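Local coordinates for protein EmGH1 (Erythrobacter marinus, PDB 5Z87) that is probably a beta-glucosidase of glycoside hydrolase family 3, removing glucose units from the ends of beta-linked glucosides, at residues P356-R360 and D361-E365. Numbering follows the deposited sequence.
Sequences PQLVR and DGLLE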
# COMPACT_ATOMS: atom_id res chain seq x y z
N PRO A 356 14.04 -38.14 5.12
CA PRO A 356 14.68 -39.45 4.85
C PRO A 356 13.78 -40.40 4.07
O PRO A 356 14.22 -40.98 3.08
CB PRO A 356 15.01 -39.99 6.26
CG PRO A 356 15.05 -38.78 7.14
CD PRO A 356 14.02 -37.84 6.57
N GLN A 357 12.53 -40.56 4.49
CA GLN A 357 11.65 -41.45 3.75
C GLN A 357 11.39 -40.96 2.33
O GLN A 357 11.20 -41.78 1.43
CB GLN A 357 10.33 -41.65 4.50
CG GLN A 357 9.59 -42.94 4.12
CD GLN A 357 10.53 -44.14 3.99
OE1 GLN A 357 11.20 -44.53 4.95
NE2 GLN A 357 10.61 -44.71 2.78
N LEU A 358 11.39 -39.64 2.11
CA LEU A 358 11.18 -39.14 0.75
C LEU A 358 12.36 -39.49 -0.15
O LEU A 358 12.17 -39.81 -1.33
CB LEU A 358 10.95 -37.62 0.75
CG LEU A 358 9.62 -37.17 1.34
CD1 LEU A 358 9.68 -35.71 1.79
CD2 LEU A 358 8.47 -37.42 0.34
N VAL A 359 13.57 -39.41 0.39
CA VAL A 359 14.75 -39.82 -0.36
C VAL A 359 14.69 -41.31 -0.66
O VAL A 359 14.90 -41.74 -1.80
CB VAL A 359 16.03 -39.46 0.42
CG1 VAL A 359 17.24 -40.16 -0.18
CG2 VAL A 359 16.21 -37.95 0.46
N ARG A 360 14.35 -42.11 0.35
CA ARG A 360 14.29 -43.56 0.14
C ARG A 360 13.17 -43.93 -0.82
O ARG A 360 13.33 -44.82 -1.66
CB ARG A 360 14.15 -44.28 1.48
CG ARG A 360 15.47 -44.30 2.28
CD ARG A 360 15.40 -45.22 3.49
NE ARG A 360 14.41 -44.75 4.44
CZ ARG A 360 14.69 -44.01 5.51
NH1 ARG A 360 15.95 -43.68 5.76
NH2 ARG A 360 13.72 -43.62 6.33
N ASP A 361 12.04 -43.22 -0.75
CA ASP A 361 10.95 -43.47 -1.69
C ASP A 361 11.24 -42.96 -3.10
O ASP A 361 10.43 -43.20 -4.01
CB ASP A 361 9.65 -42.86 -1.16
CG ASP A 361 9.07 -43.64 0.01
OD1 ASP A 361 9.58 -44.74 0.29
OD2 ASP A 361 8.12 -43.15 0.64
N GLY A 362 12.36 -42.27 -3.33
CA GLY A 362 12.67 -41.81 -4.67
C GLY A 362 12.01 -40.51 -5.09
O GLY A 362 12.13 -40.12 -6.25
N LEU A 363 11.33 -39.82 -4.17
CA LEU A 363 10.68 -38.56 -4.48
C LEU A 363 11.58 -37.35 -4.26
O LEU A 363 11.13 -36.22 -4.50
CB LEU A 363 9.41 -38.42 -3.64
CG LEU A 363 8.55 -39.68 -3.73
CD1 LEU A 363 7.51 -39.74 -2.61
CD2 LEU A 363 7.89 -39.75 -5.10
N LEU A 364 12.83 -37.55 -3.82
CA LEU A 364 13.72 -36.46 -3.48
C LEU A 364 15.17 -36.94 -3.60
O LEU A 364 15.49 -38.02 -3.11
CB LEU A 364 13.44 -35.95 -2.06
CG LEU A 364 14.36 -34.87 -1.46
CD1 LEU A 364 14.35 -33.58 -2.28
CD2 LEU A 364 13.95 -34.59 -0.01
N GLU A 365 16.02 -36.13 -4.21
CA GLU A 365 17.43 -36.50 -4.38
C GLU A 365 18.19 -36.29 -3.08
O GLU A 365 18.09 -35.23 -2.45
CB GLU A 365 18.06 -35.69 -5.51
CG GLU A 365 17.60 -36.09 -6.90
CD GLU A 365 17.52 -34.91 -7.85
OE1 GLU A 365 18.57 -34.57 -8.45
OE2 GLU A 365 16.42 -34.32 -7.98
O HOH W 1 16.21 -40.70 -4.07
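Gln-357 and Asp-361 meet one helical turn apart, on the exposed side of a helix end. Gln-357 NE2 gives a hydrogen bond to Asp-361 OD1 (2.7 Å). The oxygen lies in the amide plane, but the nitrogen comes from above the carboxylate plane; the two planes are 53° apart. With CG anti to the backbone N (chi1 -158°) and a bend at chi2, the amide also turns OE1 toward Arg-360. Arg-360 NE and NH2 both give hydrogen bonds to Gln-357 OE1, NH2 at 3.0 Å. This oxygen lies in the guanidinium plane, and both nitrogens reach it from the same face of the amide. Both ends of the amide thus have a partner, which limits its rotation.

The helix closes in a Schellman motif. Gly-362, at positive phi (83°), gives a hydrogen bond from N to Val-359 O, and Leu-363 N gives one to Leu-358 O at 3.0 Å. Leu-358 CD2 meets Leu-363 CD1 at 3.9 Å, the side chains crossing near a right angle. Val-359 CG2 lies 4.1 Å from Leu-364 CG. One water donates to both Val-359 O and Leu-364 O.

The turn links helix 355-360 to helix 366-382, within the family 3 N-terminal region, far from the centre of the chain. Arg-360 also forms a salt bridge with Asp-57 of helix 56-61, while Leu-358 and Leu-364 pack on helix 330-340.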